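Local coordinates for tail fiber protein (PDB 5W5P), which probably recognises, and may degrade, the capsular polysaccharide of the Acinetobacter baumannii host as a trimeric tailspike, at residues 278-292 / 305-319. Sequence-based numbering, arbitrary orientation.
Sequences RGFNVTVSRNFCESC and AVNVIRCDGNLWESS
Val282 CG1 and Ile309 CG1 lie alongside each other 4.0 Å apart, in register on neighbouring parallel strands, 282-285 and 308-310, whose axes run 4.8 Å apart. Further along the same interior, Cys289 CB comes within 3.4 Å of Trp316 CE3, with its sulfur at the indole edge. Trp316 CG stands anti to the backbone N (chi1 -164°), which carries the ring back to Cys289 and Cys292. Between these apolar clusters, Asn314 bridges the loops between the strands: ND2 donates almost straight to Val284 O (2.6 Å), and OD1 accepts from Asn287 N (3.0 Å). Nearby, Asp312 N donates to Ser285 OG. At the corner of segment 278-292, Arg310 NH2 reaches Asn281 OD1 at 2.5 Å, the amide and guanidinium planes 70° apart, while Val308 CG1 covers one guanidinium face. A polar clasp closes the partly exposed start: Arg278 grips Asn307 OD1 end-on with NH1 and NH2, and its NE pairs with Glu252. The far end is looser, Ser291 OG lying 3.9 Å from CB of exposed Ser318, and Glu290 OE1 3.8 Å from Glu317 OE1. Such stacked, in-register coils characterise a right-handed parallel beta-helix, as in other phage tailspikes. Strands 294-298 and 321-328 pack against the Val282-Ile309 side, strand 331-339 follows segment 305-319, and Phe288 and Leu315 face a second subunit.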
loop_
_atom_site.group_PDB
_atom_site.type_symbol
_atom_site.label_atom_id
_atom_site.label_comp_id
_atom_site.label_asym_id
_atom_site.label_seq_id
_atom_site.Cartn_x
_atom_site.Cartn_y
_atom_site.Cartn_z
ATOM N N ARG A 278 -6.800 9.556 -20.763
ATOM C CA ARG A 278 -7.788 8.778 -20.034
ATOM C C ARG A 278 -7.125 7.483 -19.585
ATOM O O ARG A 278 -6.206 6.987 -20.246
ATOM C CB ARG A 278 -9.025 8.516 -20.909
ATOM C CG ARG A 278 -10.131 7.721 -20.237
ATOM C CD ARG A 278 -11.356 8.588 -19.999
ATOM N NE ARG A 278 -12.529 7.839 -19.559
ATOM C CZ ARG A 278 -12.650 7.219 -18.387
ATOM N NH1 ARG A 278 -13.777 6.574 -18.101
ATOM N NH2 ARG A 278 -11.665 7.245 -17.498
ATOM N N GLY A 279 -7.579 6.953 -18.456
ATOM C CA GLY A 279 -6.961 5.766 -17.891
ATOM C C GLY A 279 -7.960 4.919 -17.139
ATOM O O GLY A 279 -8.943 5.423 -16.591
ATOM N N PHE A 280 -7.702 3.612 -17.119
ATOM C CA PHE A 280 -8.465 2.653 -16.325
ATOM C C PHE A 280 -7.474 1.755 -15.603
ATOM O O PHE A 280 -6.619 1.141 -16.246
ATOM C CB PHE A 280 -9.399 1.797 -17.194
ATOM C CG PHE A 280 -10.399 2.584 -17.994
ATOM C CD1 PHE A 280 -10.063 3.096 -19.244
ATOM C CD2 PHE A 280 -11.690 2.786 -17.518
ATOM C CE1 PHE A 280 -10.985 3.811 -19.994
ATOM C CE2 PHE A 280 -12.618 3.500 -18.266
ATOM C CZ PHE A 280 -12.264 4.013 -19.504
ATOM N N ASN A 281 -7.587 1.676 -14.280
ATOM C CA ASN A 281 -6.831 0.721 -13.470
ATOM C C ASN A 281 -5.329 0.851 -13.732
ATOM O O ASN A 281 -4.673 -0.030 -14.278
ATOM C CB ASN A 281 -7.331 -0.701 -13.735
ATOM C CG ASN A 281 -6.599 -1.737 -12.913
ATOM O OD1 ASN A 281 -6.409 -1.575 -11.707
ATOM N ND2 ASN A 281 -6.176 -2.816 -13.569
ATOM N N VAL A 282 -4.806 1.997 -13.320
ATOM C CA VAL A 282 -3.438 2.403 -13.609
ATOM C C VAL A 282 -2.635 2.313 -12.319
ATOM O O VAL A 282 -3.107 2.723 -11.254
ATOM C CB VAL A 282 -3.393 3.827 -14.196
ATOM C CG1 VAL A 282 -1.957 4.359 -14.250
ATOM C CG2 VAL A 282 -4.058 3.853 -15.564
ATOM N N THR A 283 -1.433 1.744 -12.408
ATOM C CA THR A 283 -0.544 1.609 -11.260
ATOM C C THR A 283 0.847 2.079 -11.653
ATOM O O THR A 283 1.401 1.611 -12.654
ATOM C CB THR A 283 -0.481 0.161 -10.758
ATOM O OG1 THR A 283 -1.811 -0.351 -10.590
ATOM C CG2 THR A 283 0.256 0.100 -9.431
ATOM N N VAL A 284 1.399 3.017 -10.880
ATOM C CA VAL A 284 2.774 3.458 -11.081
ATOM C C VAL A 284 3.437 3.567 -9.714
ATOM O O VAL A 284 3.382 4.620 -9.070
ATOM C CB VAL A 284 2.833 4.793 -11.851
ATOM C CG1 VAL A 284 4.272 5.226 -12.042
ATOM C CG2 VAL A 284 2.116 4.684 -13.202
ATOM N N SER A 285 4.069 2.481 -9.262
ATOM C CA SER A 285 4.542 2.377 -7.888
ATOM C C SER A 285 5.975 1.859 -7.827
ATOM O O SER A 285 6.390 1.024 -8.637
ATOM C CB SER A 285 3.639 1.451 -7.066
ATOM O OG SER A 285 2.318 1.951 -6.992
ATOM N N ARG A 286 6.723 2.369 -6.839
ATOM C CA ARG A 286 8.032 1.836 -6.454
ATOM C C ARG A 286 9.023 1.861 -7.624
ATOM O O ARG A 286 9.740 0.894 -7.884
ATOM C CB ARG A 286 7.896 0.423 -5.870
ATOM C CG ARG A 286 7.150 0.369 -4.534
ATOM C CD ARG A 286 6.609 -1.028 -4.229
ATOM N NE ARG A 286 5.323 -1.288 -4.878
ATOM C CZ ARG A 286 4.137 -0.985 -4.353
ATOM N NH1 ARG A 286 4.060 -0.409 -3.163
ATOM N NH2 ARG A 286 3.021 -1.259 -5.016
ATOM N N ASN A 287 9.077 2.991 -8.320
ATOM C CA ASN A 287 10.040 3.203 -9.390
ATOM C C ASN A 287 11.069 4.244 -8.967
ATOM O O ASN A 287 10.724 5.251 -8.348
ATOM C CB ASN A 287 9.361 3.665 -10.685
ATOM C CG ASN A 287 8.272 2.726 -11.151
ATOM O OD1 ASN A 287 7.094 2.905 -10.823
ATOM N ND2 ASN A 287 8.652 1.737 -11.946
ATOM N N PHE A 288 12.331 4.003 -9.316
ATOM C CA PHE A 288 13.413 4.957 -9.081
ATOM C C PHE A 288 13.474 5.914 -10.271
ATOM O O PHE A 288 14.050 5.590 -11.311
ATOM C CB PHE A 288 14.741 4.225 -8.900
ATOM C CG PHE A 288 14.789 3.321 -7.696
ATOM C CD1 PHE A 288 14.189 3.702 -6.503
ATOM C CD2 PHE A 288 15.440 2.093 -7.755
ATOM C CE1 PHE A 288 14.238 2.879 -5.390
ATOM C CE2 PHE A 288 15.494 1.263 -6.644
ATOM C CZ PHE A 288 14.891 1.660 -5.459
ATOM N N CYS A 289 12.889 7.102 -10.133
ATOM C CA CYS A 289 12.837 8.071 -11.227
ATOM C C CYS A 289 13.773 9.236 -10.937
ATOM O O CYS A 289 13.571 9.971 -9.964
ATOM C CB CYS A 289 11.417 8.581 -11.456
ATOM S SG CYS A 289 10.143 7.320 -11.371
ATOM N N GLU A 290 14.771 9.419 -11.799
ATOM C CA GLU A 290 15.817 10.416 -11.611
ATOM C C GLU A 290 15.809 11.377 -12.791
ATOM O O GLU A 290 16.039 10.964 -13.932
ATOM C CB GLU A 290 17.186 9.748 -11.467
ATOM C CG GLU A 290 17.239 8.655 -10.407
ATOM C CD GLU A 290 17.569 9.195 -9.021
ATOM O OE1 GLU A 290 17.444 10.422 -8.805
ATOM O OE2 GLU A 290 17.962 8.392 -8.146
ATOM N N SER A 291 15.541 12.652 -12.512
ATOM C CA SER A 291 15.608 13.712 -13.518
ATOM C C SER A 291 14.648 13.450 -14.678
ATOM O O SER A 291 14.980 13.673 -15.841
ATOM C CB SER A 291 17.038 13.890 -14.030
ATOM O OG SER A 291 17.929 14.158 -12.963
ATOM N N CYS A 292 13.449 12.966 -14.362
ATOM C CA CYS A 292 12.401 12.795 -15.360
ATOM C C CYS A 292 11.599 14.084 -15.495
ATOM O O CYS A 292 11.251 14.720 -14.502
ATOM C CB CYS A 292 11.477 11.641 -14.980
ATOM S SG CYS A 292 12.228 10.017 -15.159
ATOM N N ALA A 305 -11.615 11.212 -15.868
ATOM C CA ALA A 305 -10.499 10.916 -16.754
ATOM C C ALA A 305 -9.759 9.651 -16.341
ATOM O O ALA A 305 -9.281 8.907 -17.206
ATOM C CB ALA A 305 -9.519 12.095 -16.790
ATOM N N VAL A 306 -9.670 9.384 -15.038
ATOM C CA VAL A 306 -8.919 8.256 -14.502
ATOM C C VAL A 306 -9.838 7.452 -13.593
ATOM O O VAL A 306 -10.323 7.969 -12.581
ATOM C CB VAL A 306 -7.671 8.712 -13.728
ATOM C CG1 VAL A 306 -6.835 7.510 -13.322
ATOM C CG2 VAL A 306 -6.849 9.695 -14.559
ATOM N N ASN A 307 -10.077 6.196 -13.951
ATOM C CA ASN A 307 -10.830 5.259 -13.122
ATOM C C ASN A 307 -9.815 4.433 -12.341
ATOM O O ASN A 307 -9.299 3.432 -12.845
ATOM C CB ASN A 307 -11.734 4.373 -13.974
ATOM C CG ASN A 307 -13.007 5.083 -14.416
ATOM O OD1 ASN A 307 -13.040 5.739 -15.459
ATOM N ND2 ASN A 307 -14.060 4.959 -13.615
ATOM N N VAL A 308 -9.533 4.864 -11.108
ATOM C CA VAL A 308 -8.545 4.264 -10.208
ATOM C C VAL A 308 -7.126 4.484 -10.717
ATOM O O VAL A 308 -6.759 4.040 -11.811
ATOM C CB VAL A 308 -8.798 2.761 -9.980
ATOM C CG1 VAL A 308 -7.812 2.205 -8.954
ATOM C CG2 VAL A 308 -10.214 2.534 -9.525
ATOM N N ILE A 309 -6.319 5.173 -9.915
ATOM C CA ILE A 309 -4.876 5.237 -10.109
ATOM C C ILE A 309 -4.224 5.096 -8.742
ATOM O O ILE A 309 -4.732 5.618 -7.743
ATOM C CB ILE A 309 -4.437 6.540 -10.817
ATOM C CG1 ILE A 309 -2.919 6.562 -11.026
ATOM C CG2 ILE A 309 -4.881 7.770 -10.039
ATOM C CD1 ILE A 309 -2.442 7.673 -11.922
ATOM N N ARG A 310 -3.121 4.358 -8.687
ATOM C CA ARG A 310 -2.319 4.252 -7.477
ATOM C C ARG A 310 -0.890 4.613 -7.842
ATOM O O ARG A 310 -0.358 4.104 -8.834
ATOM C CB ARG A 310 -2.366 2.844 -6.865
ATOM C CG ARG A 310 -3.738 2.202 -6.834
ATOM C CD ARG A 310 -4.061 1.514 -8.155
ATOM N NE ARG A 310 -5.018 0.430 -7.971
ATOM C CZ ARG A 310 -5.659 -0.175 -8.966
ATOM N NH1 ARG A 310 -6.526 -1.145 -8.708
ATOM N NH2 ARG A 310 -5.436 0.195 -10.219
ATOM N N CYS A 311 -0.283 5.499 -7.058
ATOM C CA CYS A 311 1.120 5.873 -7.224
ATOM C C CYS A 311 1.762 5.828 -5.842
ATOM O O CYS A 311 1.640 6.781 -5.067
ATOM C CB CYS A 311 1.255 7.251 -7.866
ATOM S SG CYS A 311 0.453 7.415 -9.494
ATOM N N ASP A 312 2.445 4.724 -5.535
ATOM C CA ASP A 312 2.951 4.465 -4.194
ATOM C C ASP A 312 4.461 4.253 -4.202
ATOM O O ASP A 312 5.012 3.653 -5.129
ATOM C CB ASP A 312 2.264 3.239 -3.580
ATOM C CG ASP A 312 0.748 3.352 -3.588
ATOM O OD1 ASP A 312 0.233 4.491 -3.555
ATOM O OD2 ASP A 312 0.071 2.300 -3.618
ATOM N N GLY A 313 5.124 4.757 -3.160
ATOM C CA GLY A 313 6.523 4.458 -2.916
ATOM C C GLY A 313 7.481 4.778 -4.043
ATOM O O GLY A 313 8.559 4.178 -4.114
ATOM N N ASN A 314 7.127 5.706 -4.929
ATOM C CA ASN A 314 8.026 6.104 -5.999
ATOM C C ASN A 314 9.125 7.022 -5.470
ATOM O O ASN A 314 8.985 7.677 -4.434
ATOM C CB ASN A 314 7.267 6.830 -7.109
ATOM C CG ASN A 314 6.402 5.901 -7.931
ATOM O OD1 ASN A 314 6.904 5.063 -8.683
ATOM N ND2 ASN A 314 5.090 6.056 -7.804
ATOM N N LEU A 315 10.234 7.059 -6.205
ATOM C CA LEU A 315 11.250 8.092 -6.052
ATOM C C LEU A 315 11.078 9.092 -7.186
ATOM O O LEU A 315 10.931 8.695 -8.347
ATOM C CB LEU A 315 12.654 7.489 -6.065
ATOM C CG LEU A 315 13.868 8.372 -6.367
ATOM C CD1 LEU A 315 14.250 9.202 -5.170
ATOM C CD2 LEU A 315 15.038 7.495 -6.786
ATOM N N TRP A 316 11.069 10.384 -6.848
ATOM C CA TRP A 316 10.856 11.462 -7.823
ATOM C C TRP A 316 11.748 12.636 -7.417
ATOM O O TRP A 316 11.340 13.497 -6.631
ATOM C CB TRP A 316 9.387 11.862 -7.885
ATOM C CG TRP A 316 9.019 12.667 -9.088
ATOM C CD1 TRP A 316 8.761 14.012 -9.133
ATOM C CD2 TRP A 316 8.849 12.183 -10.425
ATOM N NE1 TRP A 316 8.450 14.391 -10.415
ATOM C CE2 TRP A 316 8.490 13.286 -11.227
ATOM C CE3 TRP A 316 8.967 10.925 -11.023
ATOM C CZ2 TRP A 316 8.252 13.167 -12.597
ATOM C CZ3 TRP A 316 8.731 10.806 -12.382
ATOM C CH2 TRP A 316 8.380 11.920 -13.155
ATOM N N GLU A 317 12.961 12.668 -7.967
ATOM C CA GLU A 317 13.980 13.635 -7.585
ATOM C C GLU A 317 14.452 14.411 -8.807
ATOM O O GLU A 317 14.594 13.843 -9.896
ATOM C CB GLU A 317 15.167 12.932 -6.916
ATOM C CG GLU A 317 16.064 13.837 -6.091
ATOM C CD GLU A 317 16.998 13.051 -5.194
ATOM O OE1 GLU A 317 16.967 11.803 -5.257
ATOM O OE2 GLU A 317 17.760 13.676 -4.423
ATOM N N SER A 318 14.696 15.711 -8.615
ATOM C CA SER A 318 15.207 16.587 -9.673
ATOM C C SER A 318 14.363 16.469 -10.936
ATOM O O SER A 318 14.872 16.498 -12.057
ATOM C CB SER A 318 16.678 16.292 -9.973
ATOM O OG SER A 318 17.448 16.321 -8.786
ATOM N N SER A 319 13.059 16.343 -10.751
ATOM C CA SER A 319 12.155 15.985 -11.831
ATOM C C SER A 319 11.110 17.083 -12.037
ATOM O O SER A 319 11.178 18.163 -11.442
ATOM C CB SER A 319 11.508 14.634 -11.529
ATOM O OG SER A 319 12.425 13.572 -11.732
HETATM O O HOH W 1 0.697 0.603 -5.773
HETATM O O HOH W 2 1.056 0.026 -1.865
#